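Uncharacterized protein (PDB 3E8P) probably hydrolyses medium- and long-chain fatty acyl-CoA thioesters to free fatty acids and CoA, as a hotdog-fold thioesterase of the YigI family. Local coordinates at residues G48-K56 with G121-G130; L108-R119 with T152-V163. All coordinates share one frame; numbering follows the deposited sequence.

Contact 1: residues G48-K56 with G121-G130; sequences GVEVAINMK and GRGQIFTGTG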
loop_
_atom_site.group_PDB
_atom_site.type_symbol
_atom_site.label_atom_id
_atom_site.label_comp_id
_atom_site.label_asym_id
_atom_site.label_seq_id
_atom_site.Cartn_x
_atom_site.Cartn_y
_atom_site.Cartn_z
ATOM N N GLY A 48 22.411 5.939 -7.336
ATOM C CA GLY A 48 21.072 5.462 -7.616
ATOM C C GLY A 48 20.862 5.208 -9.094
ATOM O O GLY A 48 21.781 4.798 -9.799
ATOM N N VAL A 49 19.657 5.468 -9.578
ATOM C CA VAL A 49 19.362 5.231 -10.978
ATOM C C VAL A 49 18.457 6.295 -11.575
ATOM O O VAL A 49 17.658 6.912 -10.882
ATOM C CB VAL A 49 18.659 3.876 -11.171
ATOM C CG1 VAL A 49 17.317 3.886 -10.437
ATOM C CG2 VAL A 49 18.445 3.598 -12.660
ATOM N N GLU A 50 18.599 6.506 -12.875
ATOM C CA GLU A 50 17.759 7.445 -13.581
ATOM C C GLU A 50 17.215 6.658 -14.752
ATOM O O GLU A 50 17.976 6.113 -15.561
ATOM C CB GLU A 50 18.562 8.647 -14.071
ATOM C CG GLU A 50 17.799 9.545 -15.038
ATOM C CD GLU A 50 18.365 10.958 -15.093
ATOM O OE1 GLU A 50 17.978 11.730 -16.001
ATOM O OE2 GLU A 50 19.192 11.295 -14.215
ATOM N N VAL A 51 15.891 6.571 -14.814
ATOM C CA VAL A 51 15.217 5.856 -15.877
ATOM C C VAL A 51 14.410 6.861 -16.678
ATOM O O VAL A 51 13.776 7.753 -16.111
ATOM C CB VAL A 51 14.272 4.767 -15.311
ATOM C CG1 VAL A 51 13.470 4.129 -16.422
ATOM C CG2 VAL A 51 15.089 3.703 -14.596
ATOM N N ALA A 52 14.452 6.721 -17.997
ATOM C CA ALA A 52 13.720 7.615 -18.877
ATOM C C ALA A 52 12.999 6.810 -19.943
ATOM O O ALA A 52 13.422 5.710 -20.310
ATOM C CB ALA A 52 14.666 8.608 -19.528
ATOM N N ILE A 53 11.899 7.370 -20.427
ATOM C CA ILE A 53 11.093 6.739 -21.449
ATOM C C ILE A 53 10.389 7.855 -22.214
ATOM O O ILE A 53 9.690 8.684 -21.632
ATOM C CB ILE A 53 10.047 5.781 -20.809
ATOM C CG1 ILE A 53 9.149 5.174 -21.889
ATOM C CG2 ILE A 53 9.208 6.536 -19.764
ATOM C CD1 ILE A 53 8.207 4.096 -21.362
ATOM N N ASN A 54 10.589 7.894 -23.524
ATOM C CA ASN A 54 9.953 8.925 -24.327
ATOM C C ASN A 54 8.525 8.539 -24.596
ATOM O O ASN A 54 8.193 7.358 -24.663
ATOM C CB ASN A 54 10.676 9.112 -25.659
ATOM C CG ASN A 54 12.137 9.403 -25.480
ATOM O OD1 ASN A 54 12.512 10.332 -24.770
ATOM N ND2 ASN A 54 12.977 8.606 -26.117
HETATM N N MSE A 55 7.682 9.550 -24.747
HETATM C CA MSE A 55 6.276 9.347 -25.034
HETATM C C MSE A 55 6.149 8.945 -26.492
HETATM O O MSE A 55 6.801 9.526 -27.358
HETATM C CB MSE A 55 5.504 10.644 -24.810
HETATM C CG MSE A 55 4.062 10.598 -25.266
HETATM SE SE MSE A 55 3.024 9.422 -24.163
HETATM C CE MSE A 55 2.304 10.730 -22.921
ATOM N N LYS A 56 5.333 7.933 -26.752
ATOM C CA LYS A 56 5.079 7.476 -28.108
ATOM C C LYS A 56 3.627 7.047 -28.122
ATOM O O LYS A 56 3.085 6.643 -27.092
ATOM C CB LYS A 56 6.011 6.320 -28.513
ATOM C CG LYS A 56 5.859 5.018 -27.764
ATOM C CD LYS A 56 6.801 3.962 -28.358
ATOM C CE LYS A 56 6.838 2.693 -27.523
ATOM N NZ LYS A 56 7.799 1.681 -28.049
ATOM N N GLY A 121 -0.770 11.956 -16.580
ATOM C CA GLY A 121 0.542 11.755 -17.162
ATOM C C GLY A 121 0.750 12.428 -18.506
ATOM O O GLY A 121 0.760 11.760 -19.533
ATOM N N ARG A 122 0.897 13.748 -18.513
ATOM C CA ARG A 122 1.142 14.464 -19.759
ATOM C C ARG A 122 2.634 14.764 -19.813
ATOM O O ARG A 122 3.267 14.935 -18.772
ATOM C CB ARG A 122 0.351 15.773 -19.812
ATOM C CG ARG A 122 -1.151 15.587 -19.687
ATOM C CD ARG A 122 -1.923 16.793 -20.211
ATOM N NE ARG A 122 -3.369 16.575 -20.142
ATOM C CZ ARG A 122 -4.082 16.597 -19.016
ATOM N NH1 ARG A 122 -3.488 16.837 -17.853
ATOM N NH2 ARG A 122 -5.387 16.361 -19.051
ATOM N N GLY A 123 3.195 14.808 -21.016
ATOM C CA GLY A 123 4.613 15.082 -21.159
ATOM C C GLY A 123 5.226 14.454 -22.400
ATOM O O GLY A 123 4.624 13.591 -23.041
ATOM N N GLN A 124 6.434 14.887 -22.741
ATOM C CA GLN A 124 7.124 14.371 -23.916
ATOM C C GLN A 124 8.092 13.272 -23.521
ATOM O O GLN A 124 8.205 12.249 -24.208
ATOM C CB GLN A 124 7.883 15.501 -24.612
ATOM C CG GLN A 124 6.996 16.656 -25.046
ATOM C CD GLN A 124 7.796 17.832 -25.574
ATOM O OE1 GLN A 124 8.522 17.713 -26.569
ATOM N NE2 GLN A 124 7.674 18.977 -24.907
ATOM N N ILE A 125 8.788 13.496 -22.411
ATOM C CA ILE A 125 9.759 12.544 -21.885
ATOM C C ILE A 125 9.533 12.378 -20.389
ATOM O O ILE A 125 9.508 13.359 -19.648
ATOM C CB ILE A 125 11.217 13.034 -22.092
ATOM C CG1 ILE A 125 11.503 13.192 -23.589
ATOM C CG2 ILE A 125 12.207 12.048 -21.449
ATOM C CD1 ILE A 125 12.899 13.694 -23.896
ATOM N N PHE A 126 9.370 11.136 -19.950
ATOM C CA PHE A 126 9.158 10.859 -18.540
ATOM C C PHE A 126 10.432 10.304 -17.914
ATOM O O PHE A 126 11.081 9.416 -18.476
ATOM C CB PHE A 126 7.986 9.891 -18.387
ATOM C CG PHE A 126 6.669 10.480 -18.821
ATOM C CD1 PHE A 126 5.981 11.362 -17.995
ATOM C CD2 PHE A 126 6.147 10.200 -20.076
ATOM C CE1 PHE A 126 4.797 11.962 -18.412
ATOM C CE2 PHE A 126 4.962 10.795 -20.504
ATOM C CZ PHE A 126 4.286 11.679 -19.670
ATOM N N THR A 127 10.780 10.843 -16.746
ATOM C CA THR A 127 11.983 10.447 -16.030
ATOM C C THR A 127 11.680 9.967 -14.614
ATOM O O THR A 127 10.873 10.564 -13.910
ATOM C CB THR A 127 12.966 11.634 -15.957
ATOM O OG1 THR A 127 13.219 12.116 -17.284
ATOM C CG2 THR A 127 14.283 11.210 -15.307
ATOM N N GLY A 128 12.349 8.895 -14.199
ATOM C CA GLY A 128 12.134 8.353 -12.873
ATOM C C GLY A 128 13.396 8.167 -12.044
ATOM O O GLY A 128 14.441 7.743 -12.545
ATOM N N THR A 129 13.294 8.499 -10.763
ATOM C CA THR A 129 14.406 8.353 -9.831
ATOM C C THR A 129 13.850 7.760 -8.548
ATOM O O THR A 129 12.634 7.715 -8.348
ATOM C CB THR A 129 15.066 9.715 -9.482
ATOM O OG1 THR A 129 14.148 10.505 -8.717
ATOM C CG2 THR A 129 15.459 10.477 -10.763
ATOM N N GLY A 130 14.739 7.307 -7.675
ATOM C CA GLY A 130 14.286 6.744 -6.421
ATOM C C GLY A 130 15.371 6.797 -5.369
ATOM O O GLY A 130 16.441 7.359 -5.603
HETATM O O HOH W 1 17.903 7.995 -8.242
HETATM O O HOH W 2 15.699 12.056 -18.566
#
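The ring of Phe126 is met at its edge, in the ring plane, by the methyl of selenomethionine Met55, with CE 3.6 Å from Phe126 CE2; Leu68 of strand 67-68 also packs against both side chains. This meeting closes one end of an antiparallel strand pair, 49-54 with 125-130, in the curved sheet of a hotdog fold. Met55 reaches the ring because CG is anti to the backbone N (chi1 172°) and the chain then bends at chi2 and chi3, so that the two side chains run alongside each other. The backbone here is continuous with the strand pairing, for Met55 N donates to Gln124 O.

Further along, the side chains alternate between two faces, as in any beta sheet. Val51, Ile53 and Phe126 lie on the face that packs against the hotdog's central helix 70-90, where Val51 touches Val80 and Ile53 touches Val72. Beside the ring, the branch methyl Ile53 CG2 lies 3.8 Å from Phe126 CB. Paired hydrogen bonds link Ile53 with Phe126 and Val51 with Gly128; the shortest runs from Gly128 N to Val51 O at 2.6 Å. Glycine at position 128 sets no side chain beside Val51.

The other face carries Ala52, Asn54, Ile125 and Thr127, and is more open to solvent. Asn54 and Ile125 lie side by side, the amide oxygen OD1 of Asn54 being 3.3 Å from Ile125 CG1. Glu50 reaches slantwise across to Thr127, its carboxylate held chiefly by a salt bridge to Arg43 on the neighbouring strand. A water lies 2.8 Å from Thr127 OG1 and makes a weak hydrogen bond to Glu50 OE1, at 3.4 Å.

Contact 2: residues L108-R119 with T152-V163; sequences LGTIDMRVDYLR and THIAFGTGTYMV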
loop_
_atom_site.group_PDB
_atom_site.type_symbol
_atom_site.label_atom_id
_atom_site.label_comp_id
_atom_site.label_asym_id
_atom_site.label_seq_id
_atom_site.Cartn_x
_atom_site.Cartn_y
_atom_site.Cartn_z
ATOM N N LEU A 108 16.941 -10.683 -6.959
ATOM C CA LEU A 108 16.243 -9.400 -7.018
ATOM C C LEU A 108 14.812 -9.548 -7.537
ATOM O O LEU A 108 14.588 -10.144 -8.588
ATOM C CB LEU A 108 16.990 -8.414 -7.918
ATOM C CG LEU A 108 16.397 -7.002 -7.921
ATOM C CD1 LEU A 108 16.610 -6.369 -6.546
ATOM C CD2 LEU A 108 17.048 -6.159 -9.003
ATOM N N GLY A 109 13.859 -8.990 -6.796
ATOM C CA GLY A 109 12.462 -9.058 -7.196
ATOM C C GLY A 109 11.587 -8.150 -6.352
ATOM O O GLY A 109 11.977 -7.745 -5.260
ATOM N N THR A 110 10.405 -7.823 -6.858
ATOM C CA THR A 110 9.471 -6.959 -6.138
ATOM C C THR A 110 8.532 -7.810 -5.284
ATOM O O THR A 110 7.968 -8.771 -5.782
ATOM C CB THR A 110 8.600 -6.164 -7.117
ATOM O OG1 THR A 110 9.420 -5.613 -8.150
ATOM C CG2 THR A 110 7.873 -5.036 -6.389
ATOM N N ILE A 111 8.375 -7.468 -4.007
ATOM C CA ILE A 111 7.464 -8.196 -3.122
ATOM C C ILE A 111 6.119 -7.468 -3.208
ATOM O O ILE A 111 5.093 -8.065 -3.532
ATOM C CB ILE A 111 7.969 -8.182 -1.663
ATOM C CG1 ILE A 111 9.343 -8.856 -1.592
ATOM C CG2 ILE A 111 6.963 -8.893 -0.744
ATOM C CD1 ILE A 111 10.095 -8.589 -0.299
ATOM N N ASP A 112 6.130 -6.172 -2.921
ATOM C CA ASP A 112 4.927 -5.371 -3.026
ATOM C C ASP A 112 5.287 -3.962 -3.471
ATOM O O ASP A 112 6.443 -3.542 -3.396
ATOM C CB ASP A 112 4.147 -5.337 -1.700
ATOM C CG ASP A 112 4.845 -4.537 -0.619
ATOM O OD1 ASP A 112 4.977 -3.304 -0.774
ATOM O OD2 ASP A 112 5.259 -5.141 0.396
HETATM N N MSE A 113 4.285 -3.250 -3.962
HETATM C CA MSE A 113 4.464 -1.886 -4.422
HETATM C C MSE A 113 3.174 -1.103 -4.352
HETATM O O MSE A 113 2.089 -1.628 -4.628
HETATM C CB MSE A 113 4.967 -1.851 -5.870
HETATM C CG MSE A 113 4.988 -0.437 -6.452
HETATM SE SE MSE A 113 5.619 -0.283 -8.291
HETATM C CE MSE A 113 4.261 -1.377 -9.136
ATOM N N ARG A 114 3.312 0.164 -3.984
ATOM C CA ARG A 114 2.187 1.075 -3.919
ATOM C C ARG A 114 2.498 2.250 -4.826
ATOM O O ARG A 114 3.566 2.850 -4.740
ATOM C CB ARG A 114 1.965 1.606 -2.502
ATOM C CG ARG A 114 0.947 2.747 -2.459
ATOM C CD ARG A 114 0.901 3.433 -1.098
ATOM N NE ARG A 114 -0.048 4.544 -1.079
ATOM C CZ ARG A 114 -1.296 4.479 -0.611
ATOM N NH1 ARG A 114 -1.778 3.347 -0.106
ATOM N NH2 ARG A 114 -2.070 5.561 -0.647
ATOM N N VAL A 115 1.565 2.574 -5.706
ATOM C CA VAL A 115 1.744 3.699 -6.591
ATOM C C VAL A 115 0.681 4.734 -6.269
ATOM O O VAL A 115 -0.504 4.406 -6.136
ATOM C CB VAL A 115 1.585 3.283 -8.060
ATOM C CG1 VAL A 115 1.708 4.502 -8.955
ATOM C CG2 VAL A 115 2.629 2.245 -8.421
ATOM N N ASP A 116 1.103 5.980 -6.129
ATOM C CA ASP A 116 0.174 7.074 -5.866
ATOM C C ASP A 116 0.164 7.951 -7.126
ATOM O O ASP A 116 1.183 8.551 -7.481
ATOM C CB ASP A 116 0.633 7.877 -4.637
ATOM C CG ASP A 116 0.352 7.145 -3.315
ATOM O OD1 ASP A 116 -0.833 7.006 -2.929
ATOM O OD2 ASP A 116 1.317 6.705 -2.663
ATOM N N TYR A 117 -0.979 7.979 -7.809
ATOM C CA TYR A 117 -1.160 8.769 -9.027
ATOM C C TYR A 117 -1.555 10.181 -8.628
ATOM O O TYR A 117 -2.673 10.434 -8.200
ATOM C CB TYR A 117 -2.241 8.132 -9.913
ATOM C CG TYR A 117 -1.854 6.751 -10.418
ATOM C CD1 TYR A 117 -2.183 5.598 -9.706
ATOM C CD2 TYR A 117 -1.107 6.604 -11.580
ATOM C CE1 TYR A 117 -1.769 4.335 -10.150
ATOM C CE2 TYR A 117 -0.691 5.360 -12.023
ATOM C CZ TYR A 117 -1.020 4.231 -11.310
ATOM O OH TYR A 117 -0.578 3.010 -11.758
ATOM N N LEU A 118 -0.621 11.105 -8.779
ATOM C CA LEU A 118 -0.837 12.492 -8.373
ATOM C C LEU A 118 -1.647 13.340 -9.347
ATOM O O LEU A 118 -2.517 14.099 -8.928
ATOM C CB LEU A 118 0.526 13.154 -8.116
ATOM C CG LEU A 118 1.462 12.310 -7.244
ATOM C CD1 LEU A 118 2.856 12.895 -7.246
ATOM C CD2 LEU A 118 0.894 12.234 -5.828
ATOM N N ARG A 119 -1.350 13.222 -10.637
ATOM C CA ARG A 119 -2.041 13.995 -11.671
ATOM C C ARG A 119 -1.783 13.371 -13.042
ATOM O O ARG A 119 -0.837 12.609 -13.204
ATOM C CB ARG A 119 -1.563 15.452 -11.640
ATOM C CG ARG A 119 -0.045 15.619 -11.725
ATOM C CD ARG A 119 0.340 17.073 -11.548
ATOM N NE ARG A 119 -0.004 17.547 -10.213
ATOM C CZ ARG A 119 0.777 17.416 -9.145
ATOM N NH1 ARG A 119 1.962 16.833 -9.251
ATOM N NH2 ARG A 119 0.362 17.847 -7.962
ATOM N N THR A 152 7.395 18.362 -13.685
ATOM C CA THR A 152 6.123 18.118 -13.008
ATOM C C THR A 152 5.985 16.674 -12.522
ATOM O O THR A 152 6.100 15.746 -13.319
ATOM C CB THR A 152 4.953 18.430 -13.947
ATOM O OG1 THR A 152 5.161 19.724 -14.530
ATOM C CG2 THR A 152 3.617 18.422 -13.175
ATOM N N HIS A 153 5.732 16.490 -11.224
ATOM C CA HIS A 153 5.584 15.148 -10.680
ATOM C C HIS A 153 4.298 14.496 -11.172
ATOM O O HIS A 153 3.215 15.074 -11.083
ATOM C CB HIS A 153 5.616 15.178 -9.145
ATOM C CG HIS A 153 6.887 15.733 -8.584
ATOM N ND1 HIS A 153 8.124 15.182 -8.855
ATOM C CD2 HIS A 153 7.115 16.790 -7.770
ATOM C CE1 HIS A 153 9.058 15.876 -8.229
ATOM N NE2 HIS A 153 8.472 16.856 -7.564
ATOM N N ILE A 154 4.437 13.285 -11.692
ATOM C CA ILE A 154 3.316 12.539 -12.232
ATOM C C ILE A 154 2.789 11.546 -11.216
ATOM O O ILE A 154 1.583 11.472 -10.965
ATOM C CB ILE A 154 3.741 11.779 -13.509
ATOM C CG1 ILE A 154 4.276 12.772 -14.535
ATOM C CG2 ILE A 154 2.567 11.043 -14.100
ATOM C CD1 ILE A 154 3.280 13.865 -14.915
ATOM N N ALA A 155 3.702 10.790 -10.621
ATOM C CA ALA A 155 3.329 9.790 -9.635
ATOM C C ALA A 155 4.492 9.485 -8.704
ATOM O O ALA A 155 5.647 9.720 -9.054
ATOM C CB ALA A 155 2.887 8.514 -10.333
ATOM N N PHE A 156 4.165 8.979 -7.515
ATOM C CA PHE A 156 5.163 8.581 -6.535
ATOM C C PHE A 156 4.943 7.101 -6.298
ATOM O O PHE A 156 3.840 6.591 -6.474
ATOM C CB PHE A 156 4.981 9.286 -5.185
ATOM C CG PHE A 156 5.291 10.753 -5.198
ATOM C CD1 PHE A 156 6.159 11.300 -6.136
ATOM C CD2 PHE A 156 4.766 11.577 -4.211
ATOM C CE1 PHE A 156 6.505 12.655 -6.086
ATOM C CE2 PHE A 156 5.099 12.920 -4.145
ATOM C CZ PHE A 156 5.979 13.466 -5.094
ATOM N N GLY A 157 5.995 6.416 -5.878
ATOM C CA GLY A 157 5.876 5.003 -5.589
ATOM C C GLY A 157 6.656 4.627 -4.338
ATOM O O GLY A 157 7.466 5.404 -3.831
ATOM N N THR A 158 6.376 3.441 -3.818
ATOM C CA THR A 158 7.090 2.902 -2.667
ATOM C C THR A 158 7.130 1.401 -2.936
ATOM O O THR A 158 6.085 0.779 -3.147
ATOM C CB THR A 158 6.355 3.175 -1.332
ATOM O OG1 THR A 158 6.195 4.583 -1.156
ATOM C CG2 THR A 158 7.145 2.624 -0.143
ATOM N N GLY A 159 8.327 0.824 -2.959
ATOM C CA GLY A 159 8.441 -0.605 -3.200
ATOM C C GLY A 159 9.261 -1.376 -2.179
ATOM O O GLY A 159 10.228 -0.863 -1.614
ATOM N N THR A 160 8.857 -2.617 -1.933
ATOM C CA THR A 160 9.558 -3.492 -1.013
ATOM C C THR A 160 10.195 -4.542 -1.911
ATOM O O THR A 160 9.505 -5.239 -2.657
ATOM C CB THR A 160 8.588 -4.141 -0.024
ATOM O OG1 THR A 160 7.937 -3.117 0.746
ATOM C CG2 THR A 160 9.329 -5.050 0.913
ATOM N N TYR A 161 11.518 -4.637 -1.856
ATOM C CA TYR A 161 12.240 -5.566 -2.707
ATOM C C TYR A 161 13.046 -6.623 -1.978
ATOM O O TYR A 161 13.539 -6.409 -0.867
ATOM C CB TYR A 161 13.163 -4.778 -3.633
ATOM C CG TYR A 161 12.420 -3.842 -4.552
ATOM C CD1 TYR A 161 12.007 -4.260 -5.812
ATOM C CD2 TYR A 161 12.085 -2.550 -4.143
ATOM C CE1 TYR A 161 11.276 -3.415 -6.644
ATOM C CE2 TYR A 161 11.355 -1.704 -4.958
ATOM C CZ TYR A 161 10.950 -2.141 -6.207
ATOM O OH TYR A 161 10.193 -1.318 -7.010
HETATM N N MSE A 162 13.159 -7.775 -2.623
HETATM C CA MSE A 162 13.926 -8.898 -2.102
HETATM C C MSE A 162 15.326 -8.716 -2.696
HETATM O O MSE A 162 15.476 -8.632 -3.915
HETATM C CB MSE A 162 13.319 -10.221 -2.590
HETATM C CG MSE A 162 13.903 -11.462 -1.950
HETATM SE SE MSE A 162 13.420 -11.607 -0.081
HETATM C CE MSE A 162 11.652 -12.359 -0.306
ATOM N N VAL A 163 16.344 -8.645 -1.844
ATOM C CA VAL A 163 17.716 -8.470 -2.326
ATOM C C VAL A 163 18.655 -9.574 -1.856
ATOM O O VAL A 163 19.863 -9.535 -2.107
ATOM C CB VAL A 163 18.284 -7.105 -1.884
ATOM C CG1 VAL A 163 17.534 -5.979 -2.595
ATOM C CG2 VAL A 163 18.150 -6.956 -0.376
#
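A classic beta bulge interrupts the antiparallel pairing of the edge strand 109-117 with strand 153-162 in the hotdog sheet: Ile111 and Asp112 both face Thr160. Ile111 N donates to Thr160 O (2.8 Å), while Thr160 N returns a nearly straight bond to Asp112 O (176° at the hydrogen). The chain turns a corner at Ile111, whose CD1 packs against Thr160 CG2. Asp112 leans across Thr160, yet its carboxylate hydrogen-bonds Thr160 of the fourth subunit, and the hydroxyl of Thr160 hydrogen-bonds Asp112 of that subunit.

On the face turned to helix 70-90, Thr110 and Tyr161 run side by side, Thr110 OG1 3.2 Å from Tyr161 CE1, and both hydroxyls hydrogen-bond Asp78 of that helix. Gly157 pairs with Val115 and Gly159 with Met113; Tyr161 CE2 fills the place beside Gly159 where a CB would lie.

The opposite face carries Arg114 and Asp116. Arg114 grips the carboxylate side-on, NE to Asp116 OD2 and NH2 to Asp116 OD1 at 3.0 Å each, and also forms a salt bridge with Asp112 of the third subunit. These buried charges are probably offset by one another.

Near the other end, Leu118 CD1 sits squarely over the centre of the Phe156 ring, 3.6 Å from the centroid, a CH-pi contact. Arg119 bends at chi3 (65°) and turns its guanidinium edge to His153 O, which NH1 reaches at 2.8 Å.

Residues 112-116 pair antiparallel with a strand of the second subunit, continuing the sheet across the interface, as is typical of hotdog dimers.

In the fold
Contacts 1 and 2 belong to one six-stranded antiparallel sheet, with centres about 14 Å apart. Strand 139-148 separates them, lying between strand 125-134 of contact 1 and strand 153-162 of contact 2. Their segments alternate along the chain: 48-56, then 108-119, 121-130 and 152-163, so strand 109-117, third of the sheet's strands along the chain, goes to the sheet's far edge before the chain returns to its middle. Both contacts face helix 70-90, around which the sheet curls, and they touch where Ile154 packs on Gly121 and Phe126. The assembly uses them differently: contact 1 meets no other subunit, whereas contact 2 borders all three others of the tetramer.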